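Local structure of mRNA export protein (Chaetomium thermophilum, 4WPM) at residues K19-I24 and E95-P100; K23-K28 and G64-L69. The protein is probably involved in exporting mRNA from the nucleus to the cytoplasm, this chain being the RNA recognition motif domain of the longer NXF-family factor. All blocks are in the same frame, centred on the assembly; numbering follows the deposited sequence.

Contact 1: K19-I24 and E95-P100; sequences KTVIKI and EETNEP. With SO4 (sulfate ion), chain C.
Glu-95 and Lys-23 face each other as an antiparallel hydrogen-bonded pair joining strands 90-97 and 20-25 of the RNA recognition motif. Lys-23 N reaches Glu-95 O at 2.8 Å in a nearly straight bond (172° at the hydrogen), and Glu-95 N returns one to Lys-23 O at 2.9 Å. Glu-96, opposite Ile-22, belongs to the other face of the sheet; its CG, anti to the backbone N (chi1 -170°), packs 3.4 Å from Thr-20 CG2, the two side chains crossing at about a right angle. Thr-97 returns to the face of Val-21 and Lys-23. Its N binds Val-21 O at 3.2 Å, with the donor tilted from the carbonyl plane. Thr-97 CG2 lies against Val-21 CG1, and Thr-97 CG2 is 3.5 Å from Lys-23 CG. The hydroxyl OG1, turned anti to the backbone N, accepts from Glu-99 N in an ST turn and donates to a sulfate ion at 2.7 Å from O4. Asn-98 N binds O3 of the same ion at 2.9 Å. Beyond the turn, the Glu-99 side chain crosses that of Lys-23 at about a right angle, and Lys-23 NZ makes a weak salt bridge of 3.3 Å to Glu-99 OE1. The positive charge of Lys-23 would probably offset that of Glu-99 beside the sulfate, which probably came from the crystallisation liquor.

Contact 2: K23-K28 and G64-L69; sequences KILGLK and GDYVWL
Lys-23 runs beside Trp-68 and then bends over Tyr-66, so one aliphatic chain serves two aromatic rings where 20-25 and 66-71, neighbouring central strands of the RNA recognition motif sheet, meet. Its CG stands over the six-membered ring of Trp-68, offset toward the rim, and CD lies 3.6 Å from Trp-68 CH2. The bend at chi3 (60°) carries CE over the centre of the Tyr-66 ring, 3.7 Å from the centroid, and NZ completes a cation-pi contact over the same face. Ile-24 pairs with Val-67 through two backbone bonds; on this other face its CD1 meets Leu-69 CD1 at 3.4 Å, and helix 40-51 covers the group. Leu-25 CD1 packs on the opposite face of Tyr-66, 4.0 Å from the centroid. An alanine in place of Tyr-66 would probably leave the Lys-23 ammonium without its cation-pi partner and open a gap beside Leu-25. Past the strand, a water accepts from Gly-26 N and donates to Asp-65 O. Leu-27 CD2 touches Val-67 CG2 at 3.5 Å. Lys-28 N donates to the same water, and its NZ forms a weak salt bridge to Asp-65 OD1 at 3.4 Å; both residues also hydrogen-bond backbone atoms of Glu-96 of the second subunit. The face carrying the rings, which RNA recognition motifs commonly use for RNA, thus adjoins charge, but here the second subunit packs on Leu-25 and Tyr-66.

From the N terminus, strand 20-25 enters the centre of the sheet and serves both contacts. Contact 2 closes first: the chain leaves through 26-28, passes helix 40-51 and edge strand 59-63, and returns antiparallel along 66-69. Contact 1 closes later, after helix 73-81 and strand 86-87, when the end of strand 90-97 pairs on the other side of strand 20-25. The loop of contact 2 thus nests within that of contact 1, the two starting from the same strand and sharing Lys-23 and Ile-24. Ile-22 N, probably hydrogen-bonded to Leu-69 O, continues the central pairing, and Trp-68 touches Val-21, Glu-99 and Pro-100, joining the contacts on the face that carries Val-21 and Lys-23.

Contact 1: K19-I24 and E95-P100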
loop_
_atom_site.group_PDB
_atom_site.type_symbol
_atom_site.label_atom_id
_atom_site.label_comp_id
_atom_site.label_asym_id
_atom_site.label_seq_id
_atom_site.Cartn_x
_atom_site.Cartn_y
_atom_site.Cartn_z
ATOM N N LYS A 19 1.994 14.630 -17.746
ATOM C CA LYS A 19 2.348 14.145 -16.417
ATOM C C LYS A 19 1.732 12.778 -16.139
ATOM O O LYS A 19 0.683 12.434 -16.683
ATOM C CB LYS A 19 1.900 15.146 -15.350
ATOM C CG LYS A 19 2.699 16.439 -15.334
ATOM C CD LYS A 19 4.011 16.274 -14.582
ATOM C CE LYS A 19 4.684 17.614 -14.331
ATOM N NZ LYS A 19 5.860 17.489 -13.425
ATOM N N THR A 20 2.400 12.003 -15.289
ATOM C CA THR A 20 1.959 10.658 -14.943
ATOM C C THR A 20 2.167 10.407 -13.453
ATOM O O THR A 20 3.078 10.972 -12.847
ATOM C CB THR A 20 2.720 9.594 -15.761
ATOM O OG1 THR A 20 2.628 9.899 -17.157
ATOM C CG2 THR A 20 2.156 8.204 -15.511
ATOM N N VAL A 21 1.327 9.555 -12.871
ATOM C CA VAL A 21 1.434 9.208 -11.458
ATOM C C VAL A 21 2.026 7.812 -11.298
ATOM O O VAL A 21 1.574 6.860 -11.938
ATOM C CB VAL A 21 0.060 9.271 -10.757
ATOM C CG1 VAL A 21 0.186 8.891 -9.284
ATOM C CG2 VAL A 21 -0.543 10.660 -10.895
ATOM N N ILE A 22 3.039 7.702 -10.443
ATOM C CA ILE A 22 3.679 6.423 -10.149
ATOM C C ILE A 22 3.491 6.054 -8.682
ATOM O O ILE A 22 3.684 6.886 -7.794
ATOM C CB ILE A 22 5.189 6.457 -10.476
ATOM C CG1 ILE A 22 5.417 6.795 -11.952
ATOM C CG2 ILE A 22 5.855 5.131 -10.112
ATOM C CD1 ILE A 22 4.878 5.760 -12.926
ATOM N N LYS A 23 3.117 4.801 -8.440
ATOM C CA LYS A 23 3.001 4.266 -7.087
ATOM C C LYS A 23 4.124 3.270 -6.817
ATOM O O LYS A 23 4.365 2.363 -7.616
ATOM C CB LYS A 23 1.641 3.596 -6.892
ATOM C CG LYS A 23 0.466 4.563 -6.942
ATOM C CD LYS A 23 -0.875 3.873 -6.687
ATOM C CE LYS A 23 -0.952 3.202 -5.323
ATOM N NZ LYS A 23 -2.285 2.575 -5.100
ATOM N N ILE A 24 4.802 3.447 -5.686
ATOM C CA ILE A 24 5.906 2.576 -5.294
ATOM C C ILE A 24 5.615 1.894 -3.962
ATOM O O ILE A 24 5.260 2.551 -2.983
ATOM C CB ILE A 24 7.229 3.359 -5.180
ATOM C CG1 ILE A 24 7.544 4.074 -6.497
ATOM C CG2 ILE A 24 8.375 2.429 -4.788
ATOM C CD1 ILE A 24 8.686 5.064 -6.401
ATOM N N GLU A 95 4.392 0.838 -10.122
ATOM C CA GLU A 95 3.243 0.782 -11.025
ATOM C C GLU A 95 2.722 2.163 -11.415
ATOM O O GLU A 95 2.782 3.109 -10.629
ATOM C CB GLU A 95 2.110 -0.032 -10.398
ATOM C CG GLU A 95 2.515 -1.436 -9.981
ATOM C CD GLU A 95 1.365 -2.221 -9.381
ATOM O OE1 GLU A 95 0.469 -1.597 -8.773
ATOM O OE2 GLU A 95 1.355 -3.462 -9.518
ATOM N N GLU A 96 2.213 2.263 -12.640
ATOM C CA GLU A 96 1.511 3.458 -13.093
ATOM C C GLU A 96 0.039 3.355 -12.703
ATOM O O GLU A 96 -0.531 2.264 -12.695
ATOM C CB GLU A 96 1.648 3.629 -14.607
ATOM C CG GLU A 96 1.157 4.971 -15.121
ATOM C CD GLU A 96 1.195 5.067 -16.633
ATOM O OE1 GLU A 96 2.112 4.480 -17.246
ATOM O OE2 GLU A 96 0.310 5.733 -17.210
ATOM N N THR A 97 -0.568 4.492 -12.374
ATOM C CA THR A 97 -1.959 4.521 -11.933
ATOM C C THR A 97 -2.666 5.802 -12.359
ATOM O O THR A 97 -2.034 6.848 -12.511
ATOM C CB THR A 97 -2.061 4.393 -10.401
ATOM O OG1 THR A 97 -3.437 4.289 -10.015
ATOM C CG2 THR A 97 -1.430 5.600 -9.712
ATOM N N ASN A 98 -3.980 5.709 -12.552
ATOM C CA ASN A 98 -4.799 6.885 -12.817
ATOM C C ASN A 98 -5.459 7.393 -11.538
ATOM O O ASN A 98 -6.303 8.288 -11.579
ATOM C CB ASN A 98 -5.862 6.577 -13.878
ATOM C CG ASN A 98 -6.736 5.386 -13.514
ATOM O OD1 ASN A 98 -7.017 5.133 -12.343
ATOM N ND2 ASN A 98 -7.178 4.654 -14.529
ATOM N N GLU A 99 -5.072 6.817 -10.404
ATOM C CA GLU A 99 -5.558 7.277 -9.109
ATOM C C GLU A 99 -5.097 8.709 -8.868
ATOM O O GLU A 99 -3.974 9.063 -9.226
ATOM C CB GLU A 99 -5.056 6.368 -7.986
ATOM C CG GLU A 99 -5.827 5.072 -7.831
ATOM C CD GLU A 99 -5.177 4.130 -6.834
ATOM O OE1 GLU A 99 -4.811 3.004 -7.231
ATOM O OE2 GLU A 99 -5.044 4.510 -5.652
ATOM N N PRO A 100 -5.959 9.542 -8.263
ATOM C CA PRO A 100 -5.499 10.901 -7.955
ATOM C C PRO A 100 -4.433 10.910 -6.866
ATOM O O PRO A 100 -4.525 10.142 -5.909
ATOM C CB PRO A 100 -6.775 11.606 -7.480
ATOM C CG PRO A 100 -7.651 10.509 -6.980
ATOM C CD PRO A 100 -7.352 9.317 -7.839
HETATM S S SO4 C . -4.892 1.671 -11.630
HETATM O O1 SO4 C . -6.164 0.953 -11.618
HETATM O O2 SO4 C . -3.960 0.989 -12.522
HETATM O O3 SO4 C . -5.110 3.036 -12.102
HETATM O O4 SO4 C . -4.336 1.707 -10.280
#

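Contact 2: K23-K28 and G64-L69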
loop_
_atom_site.group_PDB
_atom_site.type_symbol
_atom_site.label_atom_id
_atom_site.label_comp_id
_atom_site.label_asym_id
_atom_site.label_seq_id
_atom_site.Cartn_x
_atom_site.Cartn_y
_atom_site.Cartn_z
ATOM N N LYS A 23 3.117 4.801 -8.440
ATOM C CA LYS A 23 3.001 4.266 -7.087
ATOM C C LYS A 23 4.124 3.270 -6.817
ATOM O O LYS A 23 4.365 2.363 -7.616
ATOM C CB LYS A 23 1.641 3.596 -6.892
ATOM C CG LYS A 23 0.466 4.563 -6.942
ATOM C CD LYS A 23 -0.875 3.873 -6.687
ATOM C CE LYS A 23 -0.952 3.202 -5.323
ATOM N NZ LYS A 23 -2.285 2.575 -5.100
ATOM N N ILE A 24 4.802 3.447 -5.686
ATOM C CA ILE A 24 5.906 2.576 -5.294
ATOM C C ILE A 24 5.615 1.894 -3.962
ATOM O O ILE A 24 5.260 2.551 -2.983
ATOM C CB ILE A 24 7.229 3.359 -5.180
ATOM C CG1 ILE A 24 7.544 4.074 -6.497
ATOM C CG2 ILE A 24 8.375 2.429 -4.788
ATOM C CD1 ILE A 24 8.686 5.064 -6.401
ATOM N N LEU A 25 5.779 0.575 -3.939
ATOM C CA LEU A 25 5.536 -0.229 -2.747
ATOM C C LEU A 25 6.809 -0.952 -2.319
ATOM O O LEU A 25 7.577 -1.408 -3.166
ATOM C CB LEU A 25 4.420 -1.240 -3.011
ATOM C CG LEU A 25 3.848 -2.005 -1.818
ATOM C CD1 LEU A 25 3.255 -1.067 -0.774
ATOM C CD2 LEU A 25 2.807 -3.000 -2.304
ATOM N N GLY A 26 7.026 -1.053 -1.010
ATOM C CA GLY A 26 8.141 -1.815 -0.470
ATOM C C GLY A 26 9.149 -0.998 0.320
ATOM O O GLY A 26 10.103 -1.552 0.867
ATOM N N LEU A 27 8.950 0.315 0.384
ATOM C CA LEU A 27 9.865 1.181 1.121
ATOM C C LEU A 27 9.765 0.919 2.620
ATOM O O LEU A 27 10.757 1.012 3.341
ATOM C CB LEU A 27 9.576 2.656 0.828
ATOM C CG LEU A 27 10.524 3.661 1.490
ATOM C CD1 LEU A 27 11.951 3.488 0.986
ATOM C CD2 LEU A 27 10.049 5.087 1.263
ATOM N N LYS A 28 8.562 0.590 3.078
ATOM C CA LYS A 28 8.316 0.332 4.492
ATOM C C LYS A 28 9.076 -0.901 4.967
ATOM O O LYS A 28 9.508 -0.972 6.118
ATOM C CB LYS A 28 6.818 0.147 4.740
ATOM C CG LYS A 28 6.398 0.282 6.193
ATOM C CD LYS A 28 4.981 -0.227 6.396
ATOM C CE LYS A 28 4.405 0.215 7.730
ATOM N NZ LYS A 28 3.067 -0.390 7.979
ATOM N N GLY A 64 0.652 6.114 3.484
ATOM C CA GLY A 64 0.496 4.717 3.835
ATOM C C GLY A 64 1.787 3.967 3.574
ATOM O O GLY A 64 2.866 4.429 3.945
ATOM N N ASP A 65 1.674 2.810 2.931
ATOM C CA ASP A 65 2.842 2.006 2.588
ATOM C C ASP A 65 3.402 2.411 1.228
ATOM O O ASP A 65 4.439 1.901 0.800
ATOM C CB ASP A 65 2.492 0.517 2.579
ATOM C CG ASP A 65 1.951 0.035 3.910
ATOM O OD1 ASP A 65 2.113 0.757 4.918
ATOM O OD2 ASP A 65 1.375 -1.072 3.950
ATOM N N TYR A 66 2.717 3.334 0.555
ATOM C CA TYR A 66 3.076 3.709 -0.808
ATOM C C TYR A 66 3.885 4.997 -0.879
ATOM O O TYR A 66 3.756 5.878 -0.026
ATOM C CB TYR A 66 1.816 3.876 -1.660
ATOM C CG TYR A 66 1.150 2.579 -2.053
ATOM C CD1 TYR A 66 1.644 1.816 -3.102
ATOM C CD2 TYR A 66 0.023 2.122 -1.384
ATOM C CE1 TYR A 66 1.037 0.632 -3.470
ATOM C CE2 TYR A 66 -0.590 0.938 -1.745
ATOM C CZ TYR A 66 -0.079 0.197 -2.790
ATOM O OH TYR A 66 -0.684 -0.982 -3.156
ATOM N N VAL A 67 4.720 5.087 -1.909
ATOM C CA VAL A 67 5.360 6.336 -2.296
ATOM C C VAL A 67 4.775 6.786 -3.629
ATOM O O VAL A 67 4.764 6.025 -4.598
ATOM C CB VAL A 67 6.892 6.192 -2.419
ATOM C CG1 VAL A 67 7.519 7.473 -2.967
ATOM C CG2 VAL A 67 7.504 5.830 -1.079
ATOM N N TRP A 68 4.290 8.023 -3.672
ATOM C CA TRP A 68 3.665 8.569 -4.870
ATOM C C TRP A 68 4.629 9.524 -5.558
ATOM O O TRP A 68 5.274 10.332 -4.895
ATOM C CB TRP A 68 2.363 9.294 -4.523
ATOM C CG TRP A 68 1.328 8.421 -3.881
ATOM C CD1 TRP A 68 1.345 7.922 -2.610
ATOM C CD2 TRP A 68 0.112 7.952 -4.478
ATOM N NE1 TRP A 68 0.221 7.167 -2.383
ATOM C CE2 TRP A 68 -0.553 7.171 -3.513
ATOM C CE3 TRP A 68 -0.475 8.116 -5.736
ATOM C CZ2 TRP A 68 -1.776 6.553 -3.767
ATOM C CZ3 TRP A 68 -1.690 7.502 -5.986
ATOM C CH2 TRP A 68 -2.327 6.731 -5.006
ATOM N N LEU A 69 4.736 9.414 -6.878
ATOM C CA LEU A 69 5.589 10.304 -7.662
ATOM C C LEU A 69 4.844 10.824 -8.881
ATOM O O LEU A 69 4.159 10.070 -9.574
ATOM C CB LEU A 69 6.867 9.588 -8.103
ATOM C CG LEU A 69 7.784 9.086 -6.989
ATOM C CD1 LEU A 69 8.918 8.262 -7.574
ATOM C CD2 LEU A 69 8.327 10.251 -6.182
HETATM O O HOH W 1 5.980 -0.262 1.478
#